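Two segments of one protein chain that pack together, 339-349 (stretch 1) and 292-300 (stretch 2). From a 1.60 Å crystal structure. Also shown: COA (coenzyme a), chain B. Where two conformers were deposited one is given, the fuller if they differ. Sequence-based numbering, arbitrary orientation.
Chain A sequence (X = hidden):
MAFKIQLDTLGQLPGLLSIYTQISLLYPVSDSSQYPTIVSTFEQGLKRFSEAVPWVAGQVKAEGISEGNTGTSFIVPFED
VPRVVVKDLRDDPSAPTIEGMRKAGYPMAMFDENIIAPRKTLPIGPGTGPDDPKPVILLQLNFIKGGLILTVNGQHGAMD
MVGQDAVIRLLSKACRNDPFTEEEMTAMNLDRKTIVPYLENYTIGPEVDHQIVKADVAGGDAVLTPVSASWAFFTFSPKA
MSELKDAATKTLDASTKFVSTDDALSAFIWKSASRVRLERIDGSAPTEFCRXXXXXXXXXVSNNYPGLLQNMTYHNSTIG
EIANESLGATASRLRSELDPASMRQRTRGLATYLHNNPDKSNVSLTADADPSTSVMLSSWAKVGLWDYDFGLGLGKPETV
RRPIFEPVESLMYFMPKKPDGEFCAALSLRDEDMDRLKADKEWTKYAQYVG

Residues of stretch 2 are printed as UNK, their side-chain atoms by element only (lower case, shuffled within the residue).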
# COMPACT_ATOMS: atom_id res chain seq x y z
N ASP A 339 9.80 -4.96 17.43
CA ASP A 339 9.88 -6.19 18.20
C ASP A 339 8.62 -7.05 17.97
O ASP A 339 7.49 -6.58 18.20
CB ASP A 339 10.07 -5.87 19.68
CG ASP A 339 10.01 -7.10 20.55
OD1 ASP A 339 10.96 -7.92 20.49
OD2 ASP A 339 9.02 -7.26 21.28
N PRO A 340 8.79 -8.30 17.51
CA PRO A 340 7.64 -9.17 17.22
C PRO A 340 6.64 -9.32 18.37
O PRO A 340 5.42 -9.29 18.13
CB PRO A 340 8.29 -10.52 16.88
CG PRO A 340 9.63 -10.15 16.37
CD PRO A 340 10.06 -8.96 17.18
N ALA A 341 7.13 -9.47 19.60
CA ALA A 341 6.22 -9.60 20.76
C ALA A 341 5.36 -8.35 20.93
O ALA A 341 4.17 -8.44 21.25
CB ALA A 341 6.98 -9.93 22.04
N SER A 342 5.97 -7.18 20.70
CA SER A 342 5.26 -5.90 20.78
C SER A 342 4.24 -5.77 19.65
O SER A 342 3.10 -5.38 19.88
CB SER A 342 6.23 -4.73 20.73
OG SER A 342 5.52 -3.50 20.60
N MET A 343 4.65 -6.10 18.43
CA MET A 343 3.73 -6.05 17.30
C MET A 343 2.54 -6.99 17.50
O MET A 343 1.40 -6.62 17.20
CB MET A 343 4.47 -6.38 16.00
CG MET A 343 5.04 -5.17 15.30
SD MET A 343 3.76 -4.04 14.65
CE MET A 343 2.62 -5.17 13.87
N ARG A 344 2.81 -8.18 18.03
CA ARG A 344 1.74 -9.14 18.28
C ARG A 344 0.77 -8.63 19.33
O ARG A 344 -0.45 -8.65 19.11
CB ARG A 344 2.30 -10.51 18.67
CG ARG A 344 1.22 -11.58 18.80
CD ARG A 344 1.81 -12.95 19.08
NE ARG A 344 0.75 -13.94 19.22
CZ ARG A 344 0.28 -14.40 20.38
NH1 ARG A 344 0.79 -13.96 21.53
NH2 ARG A 344 -0.69 -15.30 20.39
N GLN A 345 1.28 -8.15 20.47
CA GLN A 345 0.41 -7.66 21.54
C GLN A 345 -0.45 -6.49 21.07
O GLN A 345 -1.66 -6.44 21.32
CB GLN A 345 1.24 -7.30 22.80
CG GLN A 345 0.44 -6.67 23.96
CD GLN A 345 -0.56 -7.62 24.62
OE1 GLN A 345 -1.55 -7.17 25.22
NE2 GLN A 345 -0.31 -8.92 24.53
N ARG A 346 0.18 -5.55 20.36
CA ARG A 346 -0.52 -4.35 19.90
C ARG A 346 -1.61 -4.72 18.91
O ARG A 346 -2.75 -4.25 19.02
CB ARG A 346 0.47 -3.36 19.29
CG ARG A 346 1.40 -2.72 20.34
CD ARG A 346 2.37 -1.71 19.74
NE ARG A 346 1.65 -0.64 19.06
CZ ARG A 346 1.66 -0.45 17.74
NH1 ARG A 346 2.40 -1.24 16.95
NH2 ARG A 346 0.94 0.53 17.21
N THR A 347 -1.27 -5.60 17.97
CA THR A 347 -2.20 -6.01 16.93
C THR A 347 -3.37 -6.79 17.53
O THR A 347 -4.53 -6.61 17.13
CB THR A 347 -1.47 -6.82 15.83
OG1 THR A 347 -0.43 -6.00 15.28
CG2 THR A 347 -2.42 -7.24 14.71
N ARG A 348 -3.08 -7.65 18.51
CA ARG A 348 -4.14 -8.37 19.22
C ARG A 348 -5.06 -7.39 19.96
O ARG A 348 -6.28 -7.60 20.01
CB ARG A 348 -3.56 -9.41 20.19
CG ARG A 348 -2.93 -10.59 19.49
CD ARG A 348 -2.34 -11.56 20.51
NE ARG A 348 -3.39 -12.23 21.28
CZ ARG A 348 -3.22 -12.82 22.45
NH1 ARG A 348 -2.03 -12.82 23.04
NH2 ARG A 348 -4.25 -13.40 23.06
N GLY A 349 -4.48 -6.34 20.53
CA GLY A 349 -5.25 -5.30 21.21
C GLY A 349 -6.19 -4.56 20.29
O GLY A 349 -7.39 -4.42 20.59
N UNK A 292 3.38 1.75 8.24
CA UNK A 292 2.65 0.49 8.02
C UNK A 292 3.58 -0.70 8.22
O UNK A 292 4.72 -0.71 7.73
c UNK A 292 2.03 0.45 6.63
N UNK A 293 3.09 -1.71 8.95
CA UNK A 293 3.88 -2.90 9.24
C UNK A 293 3.00 -4.14 9.04
O UNK A 293 1.93 -4.25 9.63
c UNK A 293 4.45 -2.87 10.70
c UNK A 293 5.29 -4.13 10.99
c UNK A 293 5.28 -1.62 10.92
N UNK A 294 3.48 -5.05 8.19
CA UNK A 294 2.86 -6.36 7.99
C UNK A 294 2.94 -7.11 9.30
O UNK A 294 4.04 -7.29 9.86
c UNK A 294 3.61 -7.11 6.88
o UNK A 294 3.83 -9.31 5.96
c UNK A 294 3.11 -8.55 6.66
o UNK A 294 2.02 -8.91 7.16
N UNK A 295 1.78 -7.54 9.80
CA UNK A 295 1.68 -8.23 11.08
C UNK A 295 1.74 -9.75 10.95
O UNK A 295 1.70 -10.46 11.95
c UNK A 295 0.43 -7.79 11.83
N UNK A 296 1.83 -10.25 9.71
CA UNK A 296 1.87 -11.70 9.50
C UNK A 296 3.01 -12.38 10.29
O UNK A 296 2.75 -13.35 11.00
c UNK A 296 -0.87 -10.39 4.87
n UNK A 296 -1.94 -10.23 4.10
n UNK A 296 -0.30 -11.59 4.96
c UNK A 296 0.62 -11.88 7.26
c UNK A 296 1.94 -12.06 8.02
c UNK A 296 0.89 -11.90 5.76
n UNK A 296 -0.36 -9.34 5.53
N UNK A 297 4.25 -11.88 10.16
CA UNK A 297 5.36 -12.53 10.90
C UNK A 297 5.14 -12.59 12.42
O UNK A 297 5.30 -13.66 13.01
c UNK A 297 6.21 -11.06 9.21
c UNK A 297 6.57 -11.68 10.53
c UNK A 297 4.75 -10.75 9.35
N UNK A 298 4.74 -11.48 13.03
CA UNK A 298 4.48 -11.45 14.47
C UNK A 298 3.36 -12.41 14.87
O UNK A 298 3.37 -12.96 15.98
c UNK A 298 4.16 -10.03 14.94
N UNK A 299 2.40 -12.62 13.97
CA UNK A 299 1.25 -13.48 14.24
C UNK A 299 1.50 -14.95 13.88
O UNK A 299 0.65 -15.81 14.13
c UNK A 299 -1.30 -13.12 14.25
c UNK A 299 0.02 -12.94 13.51
s UNK A 299 -1.42 -12.31 15.87
c UNK A 299 -0.66 -10.73 15.59
N UNK A 300 2.66 -15.22 13.27
CA UNK A 300 3.00 -16.57 12.81
C UNK A 300 2.18 -17.01 11.61
O UNK A 300 1.92 -18.21 11.43
N1A COA B . 22.45 -7.85 11.68
C2A COA B . 22.33 -6.81 10.78
N3A COA B . 21.16 -6.62 10.07
C4A COA B . 20.12 -7.47 10.28
C5A COA B . 20.22 -8.53 11.19
C6A COA B . 21.41 -8.72 11.90
N6A COA B . 21.61 -9.87 12.56
N7A COA B . 19.04 -9.20 11.18
C8A COA B . 18.21 -8.60 10.30
N9A COA B . 18.87 -7.53 9.73
C1B COA B . 18.36 -6.63 8.69
C2B COA B . 18.32 -7.37 7.37
O2B COA B . 19.58 -7.42 6.77
C3B COA B . 17.34 -6.51 6.60
O3B COA B . 17.96 -5.31 6.25
P3B COA B . 18.28 -4.97 4.72
O7A COA B . 16.98 -5.04 3.95
O8A COA B . 19.26 -6.01 4.26
O9A COA B . 18.90 -3.60 4.68
C4B COA B . 16.37 -6.08 7.67
O4B COA B . 17.02 -6.23 8.92
C5B COA B . 15.10 -6.89 7.60
O5B COA B . 14.28 -6.17 8.47
P1A COA B . 12.70 -6.33 8.43
O1A COA B . 12.32 -7.80 8.26
O2A COA B . 12.12 -5.69 9.67
O3A COA B . 12.23 -5.67 7.05
P2A COA B . 12.51 -4.19 6.54
O4A COA B . 13.02 -4.28 5.12
O5A COA B . 13.35 -3.37 7.48
O6A COA B . 11.05 -3.56 6.52
CBP COA B . 8.88 -3.11 7.38
CCP COA B . 10.36 -3.22 7.71
CDP COA B . 8.68 -2.03 6.32
CEP COA B . 8.11 -2.69 8.63
CAP COA B . 8.42 -4.49 6.87
OAP COA B . 8.61 -5.48 7.86
C9P COA B . 6.98 -4.50 6.49
O9P COA B . 6.02 -4.80 7.46
N8P COA B . 6.72 -4.21 5.22
C7P COA B . 5.38 -4.13 4.69
C6P COA B . 4.73 -2.81 5.10
C5P COA B . 3.37 -2.81 4.48
O5P COA B . 2.63 -3.81 4.60
N4P COA B . 3.03 -1.72 3.81

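Position 292 carries a single side-chain carbon, bonded to CA and nothing else, which is out of reach of stretch 1. One carbon defines alanine: Ala292, a strand residue without a role in this contact.

Position 293 has three side-chain carbons, the first carrying the other two. CA-to-CB points toward stretch 1, and one terminal carbon lies 4.0 Å from Met343 SD. A fork of carbon at CB with no further atoms is valine. In Val293 the chi1 is t, and the branch near Met343 SD is CG1.

At position 294 there are two carbons, the second bearing two oxygens, so the group is a carboxylate one bond beyond CB: Asp294. Its CB points away from stretch 1, and its work lies elsewhere. The backbone N donates to COA O9P (2.7 Å, 152°), while OD1 accepts from the backbone N of position 296 (2.9 Å, 164°), a capping bond ahead of the turn that follows.

Position 295 again shows one carbon, CB, directed toward stretch 1 and 4.0 Å from both Met343 CE and Thr347 OG1. It is Ala295, its CB touched by both side chains.

The side chain at position 296 runs through three carbons to a nitrogen, then to a carbon carrying two more nitrogens, a guanidinium. This is Arg296, whose side chain is out of reach of stretch 1. It turns back instead: Arg296 NH1 lies 2.9 Å from Asp294 OD1, a salt bridge, so one carboxylate oxygen serves both the backbone cap and the charge pair.

Position 297 has three carbons closing a ring onto its own backbone N, which only proline does. Pro297 makes no contact with stretch 1.

Position 298 returns to a single carbon. It points toward the helix, with CB 3.5 Å from Pro340 O and 3.8 Å from Met343 CB. This is Ala298, whose CA lies 4.8 Å from Pro340 CA, the closest CA approach between the stretches.

Position 299 bears an unbranched chain of two carbons, a sulfur and a last carbon, which lies 3.8 Å from Arg344 CG and 4.0 Å from Thr347 CB. The chain is that of methionine, Met299, and the last carbon is CE. Its CA-to-CB bond is sideways, but the chain's end comes nearer.

Position 300 has no side-chain atoms and is Gly300. Its positive phi (70°) favours glycine, and its N bonds Pro297 O at 3.1 Å in a Schellman motif.

The contact works by close fit, burying 386 Å² without a hydrogen bond across it. Met343 touches Val293, Ala295 and Ala298, joining the strand to the turn beyond it. Ala298 and Met299 contribute the largest covered areas of stretch 2, and the aliphatic part of Arg344 lies along them, with Arg344 CD 3.5 Å from Ala298 O. Thr347 also borders this surface, and its OG1 donates to Met343 O at 2.7 Å, within the helix.

Stretch 2, residues 292-300: AVDARPAMG
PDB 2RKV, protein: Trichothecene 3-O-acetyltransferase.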